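Local atomic coordinates of UPF0045 protein MJ1052 (Methanocaldococcus jannaschii, PDB entry 2EPI), a protein that is of unknown function but belongs to a family related to thiamine-binding proteins and may bind thiamine or a similar small molecule. Residues T89-R92 / K93-I97; V40-A44 / M45-L49. All coordinates share one frame; numbering follows the deposited sequence.

In the fold
From the N terminus, strand 6-16 and helix 23-33 precede interaction 2, in which V40-A44 and M45-L49 close a short hairpin at one edge of the chain's own four-stranded antiparallel sheet. Helix 53-68 and strand 73-83 follow, and interaction 1 then winds T89-R92 onto K93-I97 in the C-terminal helix 90-96. Both contacts are local and lie in series, neither nesting nor crossing. They nevertheless meet in space: I90 CD1 packs 3.7 Å from V48 CG1 and also touches E41, seating the helix on the hairpin. Both also face the second subunit, where K93 NZ bonds to A44 O of that copy's hairpin turn.

Interaction 1: residues T89-R92 / K93-I97; sequences TIER and KLKAI
With CG of E91 swung anti to the main-chain N (chi1 -176°) and CG of K95 set instead anti to the carbonyl carbon (chi1 -69°), the two side chains meet across one turn of helix 90-96. The otherwise extended lysine lays CE 3.4 Å from E91 CG before its ammonium reaches the carboxylate. There K95 NZ forms a salt bridge with E91 OE2 at 3.0 Å, coming from above the carboxylate plane, 59° out of it.

One step back along the helix, I90 and L94 run side by side, with I90 CG2 3.8 Å from L94 CD1, while L94 CG leans on the I90 carbonyl oxygen. I90 also packs on A44 of the second subunit, and L94 on N43 of that subunit. Cutting L94 back to an alanine would probably open a gap beside I90 CG2 and take away the packing against N43 of the second subunit.

T89 is the N-cap: its OG1 accepts a bond from R92 N at 3.1 Å, and E50 takes the N-H of I90. The main-chain ladder then proceeds from T89 O to K93 N (3.2 Å), I90 O to L94 N, E91 O to K95 N and R92 O to A96 N.

The remaining long side chains find their polar partners beyond the helix. R92 NE bonds to E87 O, and one guanidinium face lies over K93 N; K93 NZ reaches D81 in a salt bridge and A44 O of the second subunit. R92 NH2 lies close to R83, a like charge, whereas D81 is likely to offset the charge of K93, whose NZ is 6.3 Å from R92 NH2. K93 thus ties the helix to its own sheet through a charge pair and to the second subunit through a hydrogen bond.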
loop_
_atom_site.group_PDB
_atom_site.type_symbol
_atom_site.label_atom_id
_atom_site.label_comp_id
_atom_site.label_asym_id
_atom_site.label_seq_id
_atom_site.Cartn_x
_atom_site.Cartn_y
_atom_site.Cartn_z
ATOM N N THR A 89 -0.384 20.379 -2.219
ATOM C CA THR A 89 0.932 20.419 -2.849
ATOM C C THR A 89 1.982 19.697 -2.023
ATOM O O THR A 89 1.835 19.529 -0.812
ATOM C CB THR A 89 1.421 21.866 -3.057
ATOM O OG1 THR A 89 1.596 22.496 -1.781
ATOM C CG2 THR A 89 0.414 22.656 -3.872
ATOM N N ILE A 90 3.045 19.274 -2.696
ATOM C CA ILE A 90 4.151 18.585 -2.048
ATOM C C ILE A 90 4.813 19.576 -1.097
ATOM O O ILE A 90 5.213 19.226 0.012
ATOM C CB ILE A 90 5.175 18.113 -3.100
ATOM C CG1 ILE A 90 4.542 17.028 -3.982
ATOM C CG2 ILE A 90 6.440 17.601 -2.419
ATOM C CD1 ILE A 90 5.442 16.558 -5.115
ATOM N N GLU A 91 4.908 20.824 -1.544
ATOM C CA GLU A 91 5.517 21.893 -0.757
ATOM C C GLU A 91 4.848 22.047 0.605
ATOM O O GLU A 91 5.510 21.990 1.643
ATOM C CB GLU A 91 5.419 23.221 -1.512
ATOM C CG GLU A 91 6.110 24.384 -0.814
ATOM C CD GLU A 91 5.760 25.724 -1.427
ATOM O OE1 GLU A 91 5.840 25.851 -2.667
ATOM O OE2 GLU A 91 5.407 26.655 -0.667
ATOM N N ARG A 92 3.535 22.249 0.602
ATOM C CA ARG A 92 2.812 22.423 1.853
ATOM C C ARG A 92 2.947 21.204 2.758
ATOM O O ARG A 92 3.103 21.341 3.970
ATOM C CB ARG A 92 1.330 22.702 1.593
ATOM C CG ARG A 92 0.577 23.134 2.844
ATOM C CD ARG A 92 -0.923 23.109 2.625
ATOM N NE ARG A 92 -1.402 21.758 2.350
ATOM C CZ ARG A 92 -1.346 20.752 3.218
ATOM N NH1 ARG A 92 -0.833 20.940 4.428
ATOM N NH2 ARG A 92 -1.798 19.552 2.874
ATOM N N LYS A 93 2.886 20.009 2.176
ATOM C CA LYS A 93 3.003 18.791 2.972
ATOM C C LYS A 93 4.359 18.709 3.666
ATOM O O LYS A 93 4.437 18.401 4.855
ATOM C CB LYS A 93 2.807 17.546 2.101
ATOM C CG LYS A 93 1.418 17.419 1.489
ATOM C CD LYS A 93 1.093 15.971 1.149
ATOM C CE LYS A 93 0.949 15.135 2.415
ATOM N NZ LYS A 93 0.571 13.722 2.140
ATOM N N LEU A 94 5.422 18.989 2.922
ATOM C CA LEU A 94 6.767 18.924 3.482
ATOM C C LEU A 94 7.063 20.031 4.487
ATOM O O LEU A 94 7.720 19.790 5.497
ATOM C CB LEU A 94 7.808 18.947 2.362
ATOM C CG LEU A 94 7.797 17.734 1.429
ATOM C CD1 LEU A 94 8.904 17.874 0.395
ATOM C CD2 LEU A 94 7.979 16.457 2.240
ATOM N N LYS A 95 6.588 21.242 4.217
ATOM C CA LYS A 95 6.828 22.345 5.139
ATOM C C LYS A 95 6.053 22.134 6.435
ATOM O O LYS A 95 6.506 22.513 7.517
ATOM C CB LYS A 95 6.441 23.675 4.489
ATOM C CG LYS A 95 7.367 24.066 3.348
ATOM C CD LYS A 95 7.049 25.443 2.786
ATOM C CE LYS A 95 8.025 25.804 1.675
ATOM N NZ LYS A 95 7.765 27.147 1.089
ATOM N N ALA A 96 4.884 21.513 6.319
ATOM C CA ALA A 96 4.047 21.235 7.477
ATOM C C ALA A 96 4.784 20.288 8.417
ATOM O O ALA A 96 4.624 20.358 9.634
ATOM C CB ALA A 96 2.732 20.610 7.031
ATOM N N ILE A 97 5.594 19.410 7.836
ATOM C CA ILE A 97 6.362 18.428 8.596
ATOM C C ILE A 97 7.714 18.994 9.028
ATOM O O ILE A 97 8.504 18.313 9.684
ATOM C CB ILE A 97 6.600 17.155 7.754
ATOM C CG1 ILE A 97 5.260 16.593 7.275
ATOM C CG2 ILE A 97 7.335 16.108 8.572
ATOM C CD1 ILE A 97 4.293 16.257 8.399
#

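Interaction 2: residues V40-A44 / M45-L49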
loop_
_atom_site.group_PDB
_atom_site.type_symbol
_atom_site.label_atom_id
_atom_site.label_comp_id
_atom_site.label_asym_id
_atom_site.label_seq_id
_atom_site.Cartn_x
_atom_site.Cartn_y
_atom_site.Cartn_z
ATOM N N VAL A 40 7.184 15.848 -10.346
ATOM C CA VAL A 40 7.621 14.481 -10.076
ATOM C C VAL A 40 8.777 14.427 -9.081
ATOM O O VAL A 40 9.844 14.996 -9.323
ATOM C CB VAL A 40 8.053 13.790 -11.391
ATOM C CG1 VAL A 40 8.388 12.333 -11.142
ATOM C CG2 VAL A 40 6.945 13.912 -12.429
ATOM N N GLU A 41 8.560 13.737 -7.964
ATOM C CA GLU A 41 9.569 13.593 -6.922
ATOM C C GLU A 41 9.785 12.112 -6.630
ATOM O O GLU A 41 9.037 11.509 -5.869
ATOM C CB GLU A 41 9.124 14.304 -5.641
ATOM C CG GLU A 41 9.044 15.822 -5.757
ATOM C CD GLU A 41 10.376 16.446 -6.126
ATOM O OE1 GLU A 41 11.403 16.028 -5.553
ATOM O OE2 GLU A 41 10.399 17.360 -6.980
ATOM N N THR A 42 10.812 11.538 -7.242
ATOM C CA THR A 42 11.128 10.124 -7.066
ATOM C C THR A 42 11.954 9.854 -5.817
ATOM O O THR A 42 12.906 10.574 -5.520
ATOM C CB THR A 42 11.913 9.575 -8.283
ATOM O OG1 THR A 42 11.077 9.601 -9.446
ATOM C CG2 THR A 42 12.369 8.139 -8.028
ATOM N N ASN A 43 11.566 8.829 -5.072
ATOM C CA ASN A 43 12.308 8.434 -3.889
ATOM C C ASN A 43 12.705 6.972 -4.078
ATOM O O ASN A 43 12.390 6.370 -5.106
ATOM C CB ASN A 43 11.482 8.660 -2.610
ATOM C CG ASN A 43 10.189 7.866 -2.575
ATOM O OD1 ASN A 43 10.199 6.644 -2.434
ATOM N ND2 ASN A 43 9.061 8.567 -2.683
ATOM N N ALA A 44 13.403 6.400 -3.107
ATOM C CA ALA A 44 13.865 5.024 -3.217
ATOM C C ALA A 44 12.792 3.937 -3.196
ATOM O O ALA A 44 13.095 2.782 -3.477
ATOM C CB ALA A 44 14.902 4.746 -2.126
ATOM N N MET A 45 11.547 4.291 -2.873
ATOM C CA MET A 45 10.482 3.287 -2.810
ATOM C C MET A 45 9.261 3.566 -3.695
ATOM O O MET A 45 8.298 2.795 -3.704
ATOM C CB MET A 45 10.019 3.114 -1.360
ATOM C CG MET A 45 11.054 2.466 -0.435
ATOM S SD MET A 45 11.417 0.741 -0.879
ATOM C CE MET A 45 9.956 -0.105 -0.247
ATOM N N GLY A 46 9.296 4.662 -4.432
ATOM C CA GLY A 46 8.181 4.999 -5.298
ATOM C C GLY A 46 8.378 6.402 -5.822
ATOM O O GLY A 46 9.440 6.995 -5.624
ATOM N N THR A 47 7.363 6.928 -6.494
ATOM C CA THR A 47 7.430 8.281 -7.034
ATOM C C THR A 47 6.238 9.090 -6.553
ATOM O O THR A 47 5.101 8.636 -6.643
ATOM C CB THR A 47 7.416 8.269 -8.564
ATOM O OG1 THR A 47 8.571 7.571 -9.046
ATOM C CG2 THR A 47 7.425 9.700 -9.108
ATOM N N VAL A 48 6.504 10.285 -6.035
ATOM C CA VAL A 48 5.443 11.165 -5.563
ATOM C C VAL A 48 5.087 12.103 -6.710
ATOM O O VAL A 48 5.968 12.609 -7.404
ATOM C CB VAL A 48 5.896 11.984 -4.321
ATOM C CG1 VAL A 48 4.873 13.073 -4.000
ATOM C CG2 VAL A 48 6.057 11.055 -3.134
ATOM N N LEU A 49 3.794 12.316 -6.920
ATOM C CA LEU A 49 3.338 13.177 -8.000
ATOM C C LEU A 49 2.383 14.219 -7.450
ATOM O O LEU A 49 1.683 13.975 -6.465
ATOM C CB LEU A 49 2.617 12.344 -9.073
ATOM C CG LEU A 49 3.351 11.132 -9.649
ATOM C CD1 LEU A 49 2.377 10.258 -10.439
ATOM C CD2 LEU A 49 4.503 11.604 -10.527
#
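M45 donates its backbone N to N43 OD1 at 2.7 Å, an Asx turn that braces the tight corner at A44-M45. The asparagine can do this because its CG sits between the backbone N and the carbonyl carbon (chi1 61°), folding the amide back over the turn while ND2 bonds to E10. M45 itself packs on E10 of the second subunit. At G46, the carbonyl oxygen accepts N43 N at 2.9 Å. T47 stands across from T42 in a non-hydrogen-bonded pair, and the two hydroxyls, OG1 to OG1, share a hydrogen bond of 3.2 Å. T47 CG2 presses on V40 CG1 at a tight 3.5 Å, and I30 and F33 of helix 23-33 lie over the same face. This antiparallel hairpin forms the second and third strands of a ferredoxin-like beta-alpha-beta-beta-alpha-beta fold. V48 then pairs with E41 through two backbone bonds, V48 N to E41 O at 2.8 Å and E41 N to V48 O at 2.9 Å, and its CG2 lies 3.9 Å from N43 ND2. L49 runs alongside V40, CD2 packing 3.9 Å from V40 CG2, while its backbone bonds to A9 in strand 6-16.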